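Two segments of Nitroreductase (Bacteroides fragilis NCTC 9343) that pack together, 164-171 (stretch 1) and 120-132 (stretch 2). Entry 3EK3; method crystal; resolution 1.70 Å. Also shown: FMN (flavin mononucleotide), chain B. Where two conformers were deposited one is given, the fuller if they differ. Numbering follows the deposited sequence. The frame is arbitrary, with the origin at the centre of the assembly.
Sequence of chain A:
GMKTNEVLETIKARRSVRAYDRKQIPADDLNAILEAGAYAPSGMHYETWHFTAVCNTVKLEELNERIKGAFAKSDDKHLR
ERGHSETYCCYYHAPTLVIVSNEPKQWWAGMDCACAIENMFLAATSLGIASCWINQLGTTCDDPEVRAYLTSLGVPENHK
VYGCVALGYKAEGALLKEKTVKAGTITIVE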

# COMPACT_ATOMS: atom_id res chain seq x y z
N CYS A 164 -6.96 -8.01 -4.28
CA CYS A 164 -6.86 -8.39 -5.68
C CYS A 164 -6.96 -7.13 -6.57
O CYS A 164 -7.54 -6.11 -6.19
CB CYS A 164 -7.92 -9.42 -6.07
SG CYS A 164 -7.90 -10.94 -5.14
N VAL A 165 -6.38 -7.25 -7.75
CA VAL A 165 -6.41 -6.21 -8.75
C VAL A 165 -7.13 -6.65 -10.00
O VAL A 165 -6.63 -7.50 -10.73
CB VAL A 165 -4.96 -5.86 -9.11
CG1 VAL A 165 -4.83 -4.76 -10.20
CG2 VAL A 165 -4.13 -5.48 -7.84
N ALA A 166 -8.29 -6.02 -10.28
CA ALA A 166 -8.95 -6.20 -11.55
C ALA A 166 -8.20 -5.37 -12.56
O ALA A 166 -7.79 -4.25 -12.24
CB ALA A 166 -10.44 -5.72 -11.49
N LEU A 167 -8.03 -5.92 -13.75
CA LEU A 167 -7.38 -5.19 -14.82
C LEU A 167 -8.11 -5.37 -16.14
O LEU A 167 -8.58 -6.46 -16.47
CB LEU A 167 -5.93 -5.66 -15.02
CG LEU A 167 -4.90 -5.48 -13.91
CD1 LEU A 167 -3.68 -6.32 -14.26
CD2 LEU A 167 -4.52 -4.01 -13.68
N GLY A 168 -8.14 -4.30 -16.94
CA GLY A 168 -8.82 -4.31 -18.23
C GLY A 168 -8.90 -2.93 -18.83
O GLY A 168 -8.32 -1.98 -18.33
N TYR A 169 -9.67 -2.82 -19.90
CA TYR A 169 -10.00 -1.52 -20.45
C TYR A 169 -11.36 -1.07 -19.95
O TYR A 169 -12.31 -1.85 -19.91
CB TYR A 169 -10.00 -1.57 -21.97
CG TYR A 169 -8.68 -1.95 -22.54
CD1 TYR A 169 -7.63 -1.03 -22.60
CD2 TYR A 169 -8.45 -3.26 -22.99
CE1 TYR A 169 -6.40 -1.41 -23.13
CE2 TYR A 169 -7.23 -3.63 -23.52
CZ TYR A 169 -6.21 -2.71 -23.58
OH TYR A 169 -5.01 -3.09 -24.11
N LYS A 170 -11.46 0.21 -19.58
CA LYS A 170 -12.74 0.77 -19.19
C LYS A 170 -13.75 0.59 -20.32
O LYS A 170 -13.45 0.82 -21.51
CB LYS A 170 -12.61 2.26 -18.84
CG LYS A 170 -13.88 2.89 -18.32
CD LYS A 170 -13.62 4.30 -17.75
CE LYS A 170 -13.26 5.32 -18.82
N ALA A 171 -14.94 0.15 -19.95
CA ALA A 171 -16.06 -0.03 -20.86
C ALA A 171 -16.31 1.26 -21.61
O ALA A 171 -16.22 2.35 -21.03
CB ALA A 171 -17.29 -0.44 -20.10
N1 FMN B . -13.58 -1.16 -4.70
C2 FMN B . -14.46 -2.15 -5.08
O2 FMN B . -15.22 -1.98 -6.04
N3 FMN B . -14.54 -3.34 -4.39
C4 FMN B . -13.75 -3.55 -3.31
O4 FMN B . -13.71 -4.71 -2.86
C4A FMN B . -12.85 -2.55 -2.93
N5 FMN B . -12.03 -2.75 -1.85
C5A FMN B . -11.10 -1.80 -1.47
C6 FMN B . -10.26 -2.07 -0.39
C7 FMN B . -9.29 -1.15 0.00
C7M FMN B . -8.23 -1.52 1.04
C8 FMN B . -9.15 0.03 -0.73
C8M FMN B . -7.85 0.80 -0.64
C9 FMN B . -9.99 0.29 -1.82
C9A FMN B . -10.97 -0.62 -2.20
N10 FMN B . -11.84 -0.38 -3.28
C10 FMN B . -12.74 -1.36 -3.66
C1' FMN B . -11.74 0.88 -4.10
C2' FMN B . -12.27 2.08 -3.31
O2' FMN B . -13.68 2.04 -3.27
C3' FMN B . -11.82 3.34 -4.04
O3' FMN B . -10.43 3.45 -3.90
C4' FMN B . -12.46 4.61 -3.46
O4' FMN B . -13.86 4.63 -3.71
C5' FMN B . -11.82 5.86 -4.06
O5' FMN B . -12.05 5.91 -5.46
P FMN B . -10.83 6.00 -6.53
O1P FMN B . -9.95 7.11 -6.12
O2P FMN B . -11.45 6.11 -7.94
O3P FMN B . -9.99 4.75 -6.41
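Stretch 2 (120-132) MFLAATSLGIASC

Stretch 2 enters as a helix that includes residues 120-125, turns through Leu127, Gly128 and Ile129, and leaves as a strand, 130-132. From Met120 to Thr125 phi/psi stay near -60/-45. Gly128 has a positive phi, 71/20, which by itself favours glycine. The strand residues are extended, from -72/156 at Ala130 to -158/144 at Cys132. The turn is held by backbone bonds, among them Gly128 N to Thr125 O at 3.1 Å and Ile129 N to Ala124 O at 2.9 Å.

Strand 130-132 pairs antiparallel with strand 164-168. The axes approach to 4.7 Å and cross at 158°. The helix runs nearly parallel to strand 164-168, at 6°, with a closest axis approach of 10.0 Å. Side chains fill that larger gap. Together the two stretches bury 532 Å².

Cys164 points away from stretch 2. Its contact is through the backbone, Cys164 O to Cys132 O at 3.6 Å.

Val165 reaches the helix. Val165 CG2 lies 4.1 Å from SE of Met120, a selenomethionine, and Val165 CG1 lies 3.9 Å from CE1 of Phe121. Both are apolar contacts. Met120 has chi angles m, t, t. Val165 CA also makes a CA-H...O contact with Cys132 O at 3.6 Å.

Ala166 pairs with Cys132, CA to CA 5.2 Å, in a hydrogen-bonded bridge. Ala166 N donates to Cys132 O at 2.9 Å, and Cys132 N donates to Ala166 O at 3.3 Å. Ala166 CB and Cys132 CB share one face of the sheet, 4.4 Å apart. The flavin comes close to Cys132, with Cys132 SG 3.5 Å from FMN O2.

Leu167 faces Ser131, CA to CA 4.7 Å, in a non-hydrogen-bonded pair. Both side chains are on the face of the sheet opposite to Ala166 and Cys132. Leu167, rotamer m, t, brings CD2 to 3.8 Å from Ala124 CB, 3.9 Å from Ser131 CB and 4.1 Å from Ile129 CG2. One methyl group thus touches helix, turn and strand. Two CA-H...O contacts add to the pairing: Leu167 CA to Ala130 O at 3.5 Å, and Ser131 CA to Ala166 O at 3.1 Å.

Gly168 pairs with Ala130, CA to CA 5.3 Å. Gly168 N donates to Ala130 O at 3.1 Å. The return bond, Ala130 N to Gly168 O, is short at 2.7 Å but weak, because its angle at hydrogen is 126°.

Tyr169 follows the strand. Its CB points away, but the ring comes back to the turn. Tyr169 CD1 is 3.8 Å from Gly128 O, and Tyr169 CE1 is 4.3 Å from Ile129 CG1. The ring meets both obliquely.

Lys170 rests on Ala130, with Lys170 N 3.7 Å from Ala130 CB. A water bridges here, donating to Gly128 O at 2.8 Å and accepting from Lys170 N at 3.0 Å. The Lys170 side chain is modelled only as far as CE. Ala171 makes no contact with stretch 2.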

# COMPACT_ATOMS: atom_id res chain seq x y z
N MSE A 120 0.88 -1.58 -9.04
CA MSE A 120 0.17 -2.19 -10.15
C MSE A 120 -0.90 -1.27 -10.72
O MSE A 120 -0.98 -1.09 -11.94
CB MSE A 120 -0.45 -3.51 -9.69
CG MSE A 120 0.55 -4.59 -9.49
SE MSE A 120 -0.37 -6.33 -9.32
CE MSE A 120 1.09 -7.32 -8.51
N PHE A 121 -1.68 -0.63 -9.83
CA PHE A 121 -2.70 0.37 -10.25
C PHE A 121 -2.06 1.48 -11.07
O PHE A 121 -2.55 1.88 -12.13
CB PHE A 121 -3.39 1.04 -9.07
CG PHE A 121 -4.29 0.13 -8.23
CD1 PHE A 121 -4.95 -1.01 -8.75
CD2 PHE A 121 -4.56 0.49 -6.92
CE1 PHE A 121 -5.80 -1.79 -7.93
CE2 PHE A 121 -5.42 -0.26 -6.10
CZ PHE A 121 -6.03 -1.41 -6.62
N LEU A 122 -0.95 2.00 -10.53
CA LEU A 122 -0.26 3.11 -11.18
C LEU A 122 0.40 2.70 -12.49
O LEU A 122 0.30 3.40 -13.51
CB LEU A 122 0.75 3.71 -10.19
CG LEU A 122 0.13 4.38 -8.96
CD1 LEU A 122 1.22 4.86 -7.95
CD2 LEU A 122 -0.83 5.53 -9.31
N ALA A 123 1.04 1.53 -12.49
CA ALA A 123 1.56 0.94 -13.71
C ALA A 123 0.42 0.81 -14.75
O ALA A 123 0.59 1.18 -15.91
CB ALA A 123 2.18 -0.40 -13.39
N ALA A 124 -0.71 0.26 -14.33
CA ALA A 124 -1.84 0.06 -15.23
C ALA A 124 -2.32 1.39 -15.78
O ALA A 124 -2.51 1.54 -16.98
CB ALA A 124 -2.96 -0.66 -14.52
N THR A 125 -2.50 2.38 -14.90
CA THR A 125 -2.96 3.69 -15.34
C THR A 125 -2.00 4.26 -16.37
O THR A 125 -2.43 4.82 -17.38
CB THR A 125 -3.15 4.66 -14.16
OG1 THR A 125 -4.12 4.13 -13.26
CG2 THR A 125 -3.63 6.03 -14.66
N SER A 126 -0.70 4.12 -16.12
CA SER A 126 0.30 4.69 -17.07
C SER A 126 0.26 4.05 -18.44
O SER A 126 0.77 4.63 -19.39
CB SER A 126 1.72 4.58 -16.51
OG SER A 126 2.21 3.27 -16.68
N LEU A 127 -0.37 2.88 -18.54
CA LEU A 127 -0.50 2.12 -19.79
C LEU A 127 -1.90 2.16 -20.41
O LEU A 127 -2.20 1.43 -21.37
CB LEU A 127 -0.09 0.69 -19.51
CG LEU A 127 1.39 0.48 -19.13
CD1 LEU A 127 1.58 -0.92 -18.51
CD2 LEU A 127 2.32 0.66 -20.29
N GLY A 128 -2.76 3.02 -19.87
CA GLY A 128 -4.17 3.11 -20.29
C GLY A 128 -5.09 1.97 -19.92
O GLY A 128 -6.17 1.82 -20.50
N ILE A 129 -4.67 1.22 -18.92
CA ILE A 129 -5.37 0.05 -18.42
C ILE A 129 -6.08 0.39 -17.11
O ILE A 129 -5.45 0.87 -16.16
CB ILE A 129 -4.37 -1.11 -18.23
CG1 ILE A 129 -3.98 -1.67 -19.60
CG2 ILE A 129 -4.94 -2.20 -17.30
CD1 ILE A 129 -2.76 -2.58 -19.59
N ALA A 130 -7.40 0.20 -17.09
CA ALA A 130 -8.22 0.44 -15.90
C ALA A 130 -7.95 -0.63 -14.88
O ALA A 130 -7.57 -1.75 -15.21
CB ALA A 130 -9.73 0.44 -16.27
N SER A 131 -8.23 -0.28 -13.62
CA SER A 131 -8.04 -1.20 -12.51
C SER A 131 -8.99 -0.89 -11.37
O SER A 131 -9.66 0.15 -11.36
CB SER A 131 -6.59 -1.13 -12.01
OG SER A 131 -6.29 0.17 -11.50
N CYS A 132 -9.09 -1.85 -10.46
CA CYS A 132 -9.84 -1.69 -9.21
C CYS A 132 -9.35 -2.68 -8.16
O CYS A 132 -9.05 -3.82 -8.50
CB CYS A 132 -11.33 -1.93 -9.47
SG CYS A 132 -12.49 -1.40 -8.18
O HOH W 1 -8.93 1.87 -19.93